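Local coordinates for protein glycogen synthase (Cyanobacterium sp. CLg1, PDB 6GNF) that is a glycogen (starch) synthase, a two-domain glycosyltransferase of the GT-B fold, with ADP and a glycan bound between its two Rossmann-like domains, at residues 22-28 and 164-170; 198-203 and 258-262; 272-278 and 455-460. All coordinates share one frame; numbering follows the deposited sequence.

Contact 1: residues 22-28 and 164-170. With SO4 (sulfate ion), chain H.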
loop_
_atom_site.group_PDB
_atom_site.type_symbol
_atom_site.label_atom_id
_atom_site.label_comp_id
_atom_site.label_asym_id
_atom_site.label_seq_id
_atom_site.Cartn_x
_atom_site.Cartn_y
_atom_site.Cartn_z
ATOM N N LEU A 22 -21.419 -14.410 -0.508
ATOM C CA LEU A 22 -20.226 -14.678 0.283
ATOM C C LEU A 22 -20.173 -13.781 1.513
ATOM O O LEU A 22 -20.674 -12.660 1.493
ATOM C CB LEU A 22 -18.966 -14.425 -0.543
ATOM C CG LEU A 22 -18.800 -15.273 -1.797
ATOM C CD1 LEU A 22 -17.755 -14.656 -2.706
ATOM C CD2 LEU A 22 -18.436 -16.703 -1.435
ATOM N N ASN A 23 -19.539 -14.292 2.562
ATOM C CA ASN A 23 -19.259 -13.542 3.772
ATOM C C ASN A 23 -17.762 -13.279 3.831
ATOM O O ASN A 23 -16.972 -14.215 3.963
ATOM C CB ASN A 23 -19.690 -14.354 4.989
ATOM C CG ASN A 23 -21.186 -14.618 5.016
ATOM O OD1 ASN A 23 -21.990 -13.710 4.847
ATOM N ND2 ASN A 23 -21.564 -15.863 5.238
ATOM N N ILE A 24 -17.370 -12.016 3.699
ATOM C CA ILE A 24 -15.966 -11.658 3.603
ATOM C C ILE A 24 -15.608 -10.654 4.688
ATOM O O ILE A 24 -16.186 -9.579 4.760
ATOM C CB ILE A 24 -15.638 -11.055 2.229
ATOM C CG1 ILE A 24 -16.190 -11.946 1.111
ATOM C CG2 ILE A 24 -14.133 -10.892 2.059
ATOM C CD1 ILE A 24 -16.208 -11.281 -0.235
ATOM N N CYS A 25 -14.603 -10.994 5.486
ATOM C CA CYS A 25 -14.150 -10.145 6.576
ATOM C C CYS A 25 -12.697 -9.730 6.329
ATOM O O CYS A 25 -11.797 -10.567 6.413
ATOM C CB CYS A 25 -14.276 -10.906 7.891
ATOM S SG CYS A 25 -13.734 -9.975 9.333
ATOM N N PHE A 26 -12.486 -8.461 5.968
ATOM C CA PHE A 26 -11.140 -7.924 5.705
ATOM C C PHE A 26 -10.535 -7.454 7.007
ATOM O O PHE A 26 -11.184 -6.725 7.770
ATOM C CB PHE A 26 -11.191 -6.718 4.762
ATOM C CG PHE A 26 -11.312 -7.080 3.315
ATOM C CD1 PHE A 26 -12.508 -7.538 2.805
ATOM C CD2 PHE A 26 -10.233 -6.949 2.460
ATOM C CE1 PHE A 26 -12.626 -7.871 1.464
ATOM C CE2 PHE A 26 -10.341 -7.278 1.119
ATOM C CZ PHE A 26 -11.540 -7.736 0.619
ATOM N N VAL A 27 -9.293 -7.848 7.258
ATOM C CA VAL A 27 -8.617 -7.439 8.472
ATOM C C VAL A 27 -7.352 -6.691 8.070
ATOM O O VAL A 27 -6.575 -7.165 7.251
ATOM C CB VAL A 27 -8.283 -8.661 9.355
ATOM C CG1 VAL A 27 -7.805 -8.219 10.728
ATOM C CG2 VAL A 27 -9.508 -9.554 9.502
ATOM N N SER A 28 -7.176 -5.487 8.602
ATOM C CA SER A 28 -5.979 -4.707 8.312
ATOM C C SER A 28 -5.725 -3.653 9.361
ATOM O O SER A 28 -6.576 -3.369 10.189
ATOM C CB SER A 28 -6.069 -4.034 6.931
ATOM O OG SER A 28 -7.029 -3.026 6.871
ATOM N N ASN A 164 -19.481 -19.128 8.470
ATOM C CA ASN A 164 -19.092 -19.402 7.085
ATOM C C ASN A 164 -18.459 -18.188 6.459
ATOM O O ASN A 164 -18.997 -17.610 5.505
ATOM C CB ASN A 164 -20.281 -19.875 6.266
ATOM C CG ASN A 164 -20.783 -21.225 6.734
ATOM O OD1 ASN A 164 -19.999 -22.138 6.988
ATOM N ND2 ASN A 164 -22.082 -21.337 6.906
ATOM N N THR A 165 -17.290 -17.841 6.989
ATOM C CA THR A 165 -16.648 -16.578 6.712
ATOM C C THR A 165 -15.280 -16.788 6.088
ATOM O O THR A 165 -14.577 -17.716 6.452
ATOM C CB THR A 165 -16.512 -15.781 8.020
ATOM O OG1 THR A 165 -17.830 -15.437 8.467
ATOM C CG2 THR A 165 -15.677 -14.518 7.819
ATOM N N ILE A 166 -14.938 -15.928 5.131
ATOM C CA ILE A 166 -13.602 -15.856 4.568
ATOM C C ILE A 166 -12.903 -14.654 5.195
ATOM O O ILE A 166 -13.321 -13.514 4.992
ATOM C CB ILE A 166 -13.647 -15.679 3.038
ATOM C CG1 ILE A 166 -14.304 -16.896 2.383
ATOM C CG2 ILE A 166 -12.246 -15.489 2.465
ATOM C CD1 ILE A 166 -14.648 -16.697 0.927
ATOM N N PHE A 167 -11.829 -14.908 5.936
ATOM C CA PHE A 167 -11.008 -13.844 6.491
ATOM C C PHE A 167 -9.925 -13.452 5.485
ATOM O O PHE A 167 -9.100 -14.279 5.112
ATOM C CB PHE A 167 -10.338 -14.302 7.790
ATOM C CG PHE A 167 -11.289 -14.481 8.941
ATOM C CD1 PHE A 167 -11.669 -13.399 9.722
ATOM C CD2 PHE A 167 -11.797 -15.735 9.254
ATOM C CE1 PHE A 167 -12.542 -13.561 10.782
ATOM C CE2 PHE A 167 -12.667 -15.903 10.309
ATOM C CZ PHE A 167 -13.037 -14.815 11.078
ATOM N N VAL A 168 -9.910 -12.187 5.075
ATOM C CA VAL A 168 -8.837 -11.666 4.230
ATOM C C VAL A 168 -7.849 -10.891 5.100
ATOM O O VAL A 168 -8.161 -9.819 5.633
ATOM C CB VAL A 168 -9.380 -10.768 3.105
ATOM C CG1 VAL A 168 -8.248 -10.289 2.208
ATOM C CG2 VAL A 168 -10.399 -11.524 2.266
ATOM N N CYS A 169 -6.679 -11.489 5.300
ATOM C CA CYS A 169 -5.624 -10.923 6.128
ATOM C C CYS A 169 -4.679 -10.106 5.260
ATOM O O CYS A 169 -3.999 -10.649 4.392
ATOM C CB CYS A 169 -4.852 -12.052 6.799
ATOM S SG CYS A 169 -5.957 -13.224 7.625
ATOM N N ASN A 170 -4.640 -8.804 5.515
ATOM C CA ASN A 170 -3.827 -7.899 4.730
ATOM C C ASN A 170 -2.472 -7.688 5.375
ATOM O O ASN A 170 -2.381 -7.234 6.505
ATOM C CB ASN A 170 -4.560 -6.571 4.556
ATOM C CG ASN A 170 -5.774 -6.712 3.674
ATOM O OD1 ASN A 170 -5.683 -6.645 2.455
ATOM N ND2 ASN A 170 -6.932 -6.935 4.289
HETATM S S SO4 H . -24.445 -18.382 5.822
HETATM O O1 SO4 H . -23.621 -18.774 6.986
HETATM O O2 SO4 H . -24.015 -19.172 4.641
HETATM O O3 SO4 H . -24.282 -16.936 5.536
HETATM O O4 SO4 H . -25.866 -18.656 6.150
HETATM O O HOH W 1 -18.654 -16.875 2.600
#
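F26 and V168 stand side by side on one face of the sheet, where the two strands come nearest, their CA atoms 4.6 Å apart. V168 sets CB over the F26 ring, 4.1 Å from its centroid and shifted toward the rim, a CH-pi contact, while its CG1 lies against CE2. The other methyl, CG2, points back along the strand to meet I24 CG2 at 3.8 Å, so V168 lies between I24 and F26 of the neighbouring strand. On the opposite face C25 SG, swung opposite the backbone N (chi1 180°), which carries it toward the F167 ring, approaches that ring obliquely, 4.0 Å from CD1. T165 CG2 covers the centre of the ring, and F191 meets it edge-to-face. Strands 23-27 and 166-170 are parallel neighbours inside the Rossmann-like sheet of the starch synthase catalytic domain, bonded alternately as in C25 N to I166 O and V168 N to C25 O. F536 of helix 526-540 packs on L22, I24 and I166. At the C-terminal end N170 donates twice to V27 O, through its backbone N and through ND2 (3.0 Å), the amide arriving 56° above the carbonyl plane beside the edge of the F26 ring; H201 holds OD1, so the amide is gripped at both ends. The N-terminal end is polar and more open to solvent, with N164 exposed and N23 partly so. N23 ND2 divides its hydrogens between N164 O (3.1 Å) and O3 of a sulfate (2.9 Å), probably from the crystallisation liquor. N164 ND2 binds sulfate O1 at 3.0 Å, and a water takes the N23 N-H and donates to N164 O.

Contact 2: residues 198-203 and 258-262; sequences MLLHNI and LKAGF. With AC1 (4,6-dideoxy-4-{[(1S,4R,5S,6S)-4,5,6-trihydroxy-3-(hydroxymethyl)cyclohex-2-en-1-yl]amino}-alpha-D-glucopyranose), chain D.
Strand 198-200 and helix 258-262 run at 133° to each other, their axes 9.7 Å apart at closest; M198 and F262 have the nearest CA atoms, 6.7 Å apart. Side chains fill most of the gap. M198 leaves the strand with CG anti to the backbone N (chi1 -159°), and CG lies 4.0 Å from F262 CD1, approaching the ring obliquely. Its bends at chi2 and chi3 then carry SD past G261 CA, where no side chain intervenes, and bring CE to L258 CD1 at 4.1 Å. L200 crosses L258 and F262 at about a right angle, with CD1 on L258 CD2 at 3.9 Å and CD2 at the edge of the F262 ring near CZ. I203 reaches back from the loop beyond the strand: its CD1 meets L258 CD2, also at 3.9 Å, and touches the same ring edge at CE2. L258 CG in turn lies over a face of that ring, shifted toward the rim. Between L200 and I203 the chain meets the bound glycan: H201 ND1 shares a hydrogen bond of 3.0 Å with O6B of the AC1 unit, in the plane of the imidazole. D171 OD1 holds the backbone here, accepting from the N of both H201 and N202. No hydrogen bond crosses between strand and helix, so the contact rests on shape and apolar burial; the H201 bond to AC1 lies on the other side of the segment.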
loop_
_atom_site.group_PDB
_atom_site.type_symbol
_atom_site.label_atom_id
_atom_site.label_comp_id
_atom_site.label_asym_id
_atom_site.label_seq_id
_atom_site.Cartn_x
_atom_site.Cartn_y
_atom_site.Cartn_z
ATOM N N MET A 198 -4.428 -14.891 2.630
ATOM C CA MET A 198 -3.333 -13.995 2.926
ATOM C C MET A 198 -3.204 -13.069 1.716
ATOM O O MET A 198 -2.902 -13.521 0.617
ATOM C CB MET A 198 -2.063 -14.827 3.136
ATOM C CG MET A 198 -0.955 -14.155 3.911
ATOM S SD MET A 198 -1.454 -13.801 5.611
ATOM C CE MET A 198 -1.087 -12.040 5.598
ATOM N N LEU A 199 -3.545 -11.797 1.889
ATOM C CA LEU A 199 -3.396 -10.819 0.817
ATOM C C LEU A 199 -2.161 -9.991 1.071
ATOM O O LEU A 199 -2.120 -9.177 1.991
ATOM C CB LEU A 199 -4.626 -9.923 0.699
ATOM C CG LEU A 199 -4.604 -8.880 -0.429
ATOM C CD1 LEU A 199 -4.250 -9.513 -1.770
ATOM C CD2 LEU A 199 -5.938 -8.163 -0.535
ATOM N N LEU A 200 -1.152 -10.203 0.232
ATOM C CA LEU A 200 0.140 -9.567 0.393
ATOM C C LEU A 200 0.192 -8.283 -0.421
ATOM O O LEU A 200 -0.076 -8.298 -1.627
ATOM C CB LEU A 200 1.241 -10.520 -0.072
ATOM C CG LEU A 200 2.647 -9.928 -0.173
ATOM C CD1 LEU A 200 3.194 -9.610 1.214
ATOM C CD2 LEU A 200 3.572 -10.878 -0.926
ATOM N N HIS A 201 0.499 -7.171 0.243
ATOM C CA HIS A 201 0.660 -5.885 -0.439
ATOM C C HIS A 201 2.114 -5.485 -0.606
ATOM O O HIS A 201 2.415 -4.713 -1.495
ATOM C CB HIS A 201 -0.077 -4.776 0.308
ATOM C CG HIS A 201 -1.545 -5.015 0.440
ATOM N ND1 HIS A 201 -2.470 -4.398 -0.366
ATOM C CD2 HIS A 201 -2.248 -5.812 1.282
ATOM C CE1 HIS A 201 -3.678 -4.804 -0.029
ATOM N NE2 HIS A 201 -3.573 -5.656 0.976
ATOM N N ASN A 202 2.991 -5.981 0.267
ATOM C CA ASN A 202 4.406 -5.621 0.241
ATOM C C ASN A 202 5.259 -6.628 0.996
ATOM O O ASN A 202 5.146 -6.735 2.223
ATOM C CB ASN A 202 4.615 -4.232 0.853
ATOM C CG ASN A 202 5.932 -3.588 0.411
ATOM O OD1 ASN A 202 6.971 -4.244 0.299
ATOM N ND2 ASN A 202 5.886 -2.311 0.145
ATOM N N ILE A 203 6.126 -7.324 0.263
ATOM C CA ILE A 203 6.945 -8.408 0.805
ATOM C C ILE A 203 8.160 -7.909 1.580
ATOM O O ILE A 203 8.809 -8.694 2.267
ATOM C CB ILE A 203 7.404 -9.367 -0.326
ATOM C CG1 ILE A 203 7.855 -10.724 0.218
ATOM C CG2 ILE A 203 8.529 -8.761 -1.149
ATOM C CD1 ILE A 203 6.733 -11.711 0.397
ATOM N N LEU A 258 4.923 -13.401 8.537
ATOM C CA LEU A 258 4.370 -13.546 7.198
ATOM C C LEU A 258 4.603 -14.949 6.667
ATOM O O LEU A 258 3.761 -15.488 5.961
ATOM C CB LEU A 258 4.993 -12.537 6.237
ATOM C CG LEU A 258 4.384 -12.503 4.835
ATOM C CD1 LEU A 258 2.909 -12.167 4.900
ATOM C CD2 LEU A 258 5.117 -11.480 3.989
ATOM N N LYS A 259 5.776 -15.500 6.962
ATOM C CA LYS A 259 6.084 -16.889 6.630
ATOM C C LYS A 259 5.043 -17.825 7.233
ATOM O O LYS A 259 4.476 -18.644 6.526
ATOM C CB LYS A 259 7.471 -17.263 7.135
ATOM C CG LYS A 259 7.837 -18.732 6.956
ATOM C CD LYS A 259 9.323 -18.948 7.188
ATOM C CE LYS A 259 9.691 -20.424 7.257
ATOM N NZ LYS A 259 9.176 -21.084 8.488
ATOM N N ALA A 260 4.794 -17.680 8.535
ATOM C CA ALA A 260 3.795 -18.495 9.221
ATOM C C ALA A 260 2.412 -18.316 8.607
ATOM O O ALA A 260 1.650 -19.271 8.489
ATOM C CB ALA A 260 3.760 -18.164 10.708
ATOM N N GLY A 261 2.084 -17.083 8.229
ATOM C CA GLY A 261 0.819 -16.783 7.572
ATOM C C GLY A 261 0.682 -17.486 6.235
ATOM O O GLY A 261 -0.379 -18.042 5.909
ATOM N N PHE A 262 1.741 -17.454 5.433
ATOM C CA PHE A 262 1.743 -18.185 4.163
ATOM C C PHE A 262 1.525 -19.671 4.376
ATOM O O PHE A 262 0.789 -20.307 3.624
ATOM C CB PHE A 262 3.055 -17.998 3.391
ATOM C CG PHE A 262 3.146 -16.711 2.622
ATOM C CD1 PHE A 262 2.011 -16.067 2.133
ATOM C CD2 PHE A 262 4.379 -16.151 2.364
ATOM C CE1 PHE A 262 2.116 -14.882 1.419
ATOM C CE2 PHE A 262 4.494 -14.976 1.645
ATOM C CZ PHE A 262 3.360 -14.340 1.171
HETATM C C1 AC1 D . 2.274 -0.214 4.662
HETATM O O2 AC1 D . 1.988 -2.633 4.733
HETATM C C2 AC1 D . 1.708 -1.449 3.958
HETATM C C4A AC1 D . 0.791 -1.358 -3.333
HETATM C C3 AC1 D . 2.255 -1.593 2.536
HETATM O O3 AC1 D . 1.530 -2.658 1.913
HETATM C C4 AC1 D . 2.119 -0.279 1.733
HETATM N N4A AC1 D . 2.622 -0.346 0.341
HETATM C C5 AC1 D . 2.830 0.814 2.546
HETATM O O5 AC1 D . 2.196 0.949 3.824
HETATM C C6 AC1 D . 2.796 2.179 1.876
HETATM C C1B AC1 D . 2.172 -1.289 -0.686
HETATM C C2B AC1 D . 2.932 -1.195 -2.042
HETATM O O2B AC1 D . 4.051 -0.316 -2.013
HETATM C C3B AC1 D . 2.136 -0.702 -3.230
HETATM O O3B AC1 D . 2.848 -1.008 -4.428
HETATM O O4 AC1 D . 0.079 -0.655 -4.357
HETATM C C5B AC1 D . 0.055 -1.281 -2.020
HETATM C C7B AC1 D . 0.675 -1.201 -0.854
HETATM C C6B AC1 D . -1.439 -1.347 -2.039
HETATM O O6B AC1 D . -1.791 -2.585 -2.659
#

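Contact 3: residues 272-278 and 455-460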
loop_
_atom_site.group_PDB
_atom_site.type_symbol
_atom_site.label_atom_id
_atom_site.label_comp_id
_atom_site.label_asym_id
_atom_site.label_seq_id
_atom_site.Cartn_x
_atom_site.Cartn_y
_atom_site.Cartn_z
ATOM N N SER A 272 -0.510 -7.906 -7.905
ATOM C CA SER A 272 -0.331 -7.931 -9.368
ATOM C C SER A 272 0.298 -9.265 -9.796
ATOM O O SER A 272 1.101 -9.837 -9.048
ATOM C CB SER A 272 0.532 -6.767 -9.877
ATOM O OG SER A 272 1.902 -6.993 -9.653
ATOM N N PRO A 273 -0.101 -9.795 -10.973
ATOM C CA PRO A 273 0.485 -11.042 -11.482
ATOM C C PRO A 273 2.003 -10.990 -11.631
ATOM O O PRO A 273 2.680 -11.984 -11.420
ATOM C CB PRO A 273 -0.130 -11.197 -12.878
ATOM C CG PRO A 273 -1.311 -10.299 -12.918
ATOM C CD PRO A 273 -1.123 -9.236 -11.881
ATOM N N ASN A 274 2.536 -9.854 -12.057
ATOM C CA ASN A 274 3.978 -9.765 -12.285
ATOM C C ASN A 274 4.745 -9.716 -10.972
ATOM O O ASN A 274 5.855 -10.238 -10.893
ATOM C CB ASN A 274 4.338 -8.565 -13.175
ATOM C CG ASN A 274 5.802 -8.560 -13.579
ATOM O OD1 ASN A 274 6.303 -9.530 -14.139
ATOM N ND2 ASN A 274 6.503 -7.478 -13.272
ATOM N N PHE A 275 4.167 -9.079 -9.955
ATOM C CA PHE A 275 4.780 -9.088 -8.628
ATOM C C PHE A 275 4.808 -10.500 -8.050
ATOM O O PHE A 275 5.811 -10.908 -7.462
ATOM C CB PHE A 275 4.058 -8.146 -7.675
ATOM C CG PHE A 275 4.668 -8.097 -6.298
ATOM C CD1 PHE A 275 6.000 -7.738 -6.129
ATOM C CD2 PHE A 275 3.913 -8.397 -5.179
ATOM C CE1 PHE A 275 6.564 -7.688 -4.867
ATOM C CE2 PHE A 275 4.471 -8.348 -3.914
ATOM C CZ PHE A 275 5.798 -7.991 -3.758
ATOM N N ALA A 276 3.717 -11.243 -8.237
ATOM C CA ALA A 276 3.641 -12.630 -7.763
ATOM C C ALA A 276 4.771 -13.444 -8.386
ATOM O O ALA A 276 5.444 -14.221 -7.711
ATOM C CB ALA A 276 2.293 -13.240 -8.126
ATOM N N HIS A 277 4.961 -13.237 -9.685
ATOM C CA HIS A 277 6.047 -13.843 -10.435
ATOM C C HIS A 277 7.405 -13.495 -9.833
ATOM O O HIS A 277 8.254 -14.360 -9.699
ATOM C CB HIS A 277 5.975 -13.351 -11.876
ATOM C CG HIS A 277 6.809 -14.138 -12.822
ATOM N ND1 HIS A 277 8.179 -14.216 -12.692
ATOM C CD2 HIS A 277 6.499 -14.809 -13.957
ATOM C CE1 HIS A 277 8.673 -14.938 -13.680
ATOM N NE2 HIS A 277 7.674 -15.310 -14.460
ATOM N N GLU A 278 7.613 -12.222 -9.509
ATOM C CA GLU A 278 8.884 -11.781 -8.928
ATOM C C GLU A 278 9.135 -12.438 -7.587
ATOM O O GLU A 278 10.238 -12.903 -7.317
ATOM C CB GLU A 278 8.909 -10.266 -8.755
ATOM C CG GLU A 278 9.099 -9.500 -10.051
ATOM C CD GLU A 278 8.908 -8.005 -9.905
ATOM O OE1 GLU A 278 8.260 -7.555 -8.940
ATOM O OE2 GLU A 278 9.435 -7.290 -10.781
ATOM N N VAL A 455 9.182 -2.836 -13.008
ATOM C CA VAL A 455 9.124 -3.773 -11.879
ATOM C C VAL A 455 7.691 -3.964 -11.404
ATOM O O VAL A 455 6.867 -3.056 -11.504
ATOM C CB VAL A 455 10.011 -3.307 -10.702
ATOM C CG1 VAL A 455 11.484 -3.297 -11.102
ATOM C CG2 VAL A 455 9.590 -1.924 -10.206
ATOM N N GLY A 456 7.404 -5.166 -10.914
ATOM C CA GLY A 456 6.117 -5.485 -10.297
ATOM C C GLY A 456 4.930 -5.105 -11.155
ATOM O O GLY A 456 4.954 -5.293 -12.369
ATOM N N GLY A 457 3.898 -4.557 -10.527
ATOM C CA GLY A 457 2.657 -4.229 -11.214
ATOM C C GLY A 457 2.717 -3.043 -12.155
ATOM O O GLY A 457 1.765 -2.798 -12.900
ATOM N N LEU A 458 3.832 -2.315 -12.156
ATOM C CA LEU A 458 4.025 -1.239 -13.125
ATOM C C LEU A 458 4.127 -1.816 -14.534
ATOM O O LEU A 458 3.661 -1.207 -15.496
ATOM C CB LEU A 458 5.264 -0.411 -12.791
ATOM C CG LEU A 458 5.235 0.311 -11.439
ATOM C CD1 LEU A 458 6.587 0.948 -11.133
ATOM C CD2 LEU A 458 4.131 1.350 -11.394
ATOM N N VAL A 459 4.729 -2.999 -14.646
ATOM C CA VAL A 459 4.780 -3.714 -15.920
ATOM C C VAL A 459 3.368 -4.108 -16.360
ATOM O O VAL A 459 3.013 -3.973 -17.521
ATOM C CB VAL A 459 5.662 -4.984 -15.836
ATOM C CG1 VAL A 459 5.619 -5.747 -17.155
ATOM C CG2 VAL A 459 7.104 -4.616 -15.493
ATOM N N ASP A 460 2.560 -4.588 -15.427
ATOM C CA ASP A 460 1.187 -4.999 -15.724
ATOM C C ASP A 460 0.282 -3.834 -16.104
ATOM O O ASP A 460 -0.578 -3.985 -16.962
ATOM C CB ASP A 460 0.563 -5.726 -14.516
ATOM C CG ASP A 460 1.091 -7.127 -14.331
ATOM O OD1 ASP A 460 1.193 -7.873 -15.323
ATOM O OD2 ASP A 460 1.404 -7.495 -13.186
#
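S272 faces G457 across the junction of the two domains of this GT-B fold: helix 273-281 follows strand 267-270 of the nine-stranded sheet, helix 457-461 follows strand 449-452 of the six-stranded one, and the glycan and ADP lie nearby. S272 is the N-cap of the first helix. Its OG, held between backbone N and carbonyl carbon (chi1 78°), accepts from F275 N at 3.1 Å, is also hydrogen-bonded to P435 O, and comes within 3.3 Å of G457 CA. P273 follows with the edge of its ring, CD, against D460 OD2. That same oxygen takes the backbone N-H of N274 on its syn lone pair, at 2.8 Å, so the carboxylate sits at the start of the helix, where the helix dipole would be expected to favour its negative charge. The side chain of N274 runs to the turn that leads into helix 457-461: ND2 donates to G456 O at 2.8 Å and rests against V459 CG2. G456 O also accepts from V459 N, and the two donors reach it from opposite faces of its plane. The F275 ring leads away from residues 455-460, onto I203 and P435. One turn after N274, E278 extends beyond CG to G456, whose positive phi (51°) goes with a bend that offers both its N and its O to helix 273-281. E278 OE1 lies at the edge of the F275 ring, in its plane, and OE2 accepts from G456 N at 2.9 Å, on the syn side but 35° out of the carboxylate plane.

Overall arrangement
Contacts 1 and 2 are buried and share one sheet: strands 166-170 and 195-200 are neighbours, joined by the backbone bond from L199 N to C169 O. Contact 1 pairs strands through backbone bonds, with polar ends, whereas contact 2 packs a helix on the sheet through apolar packing, with no hydrogen bond across it. Contact 3 is partly buried and joins the two domains, so its chemistry shifts to an N-cap, an amide and a carboxylate on G456 backbone, and a second carboxylate on the N-H of N274. It meets contact 2 where F275 packs on L200 and I203. Contacts 1 and 3 stay apart, nearest atoms about 12 Å, though N170 and F275 side chains each lie about 8 Å from AC1.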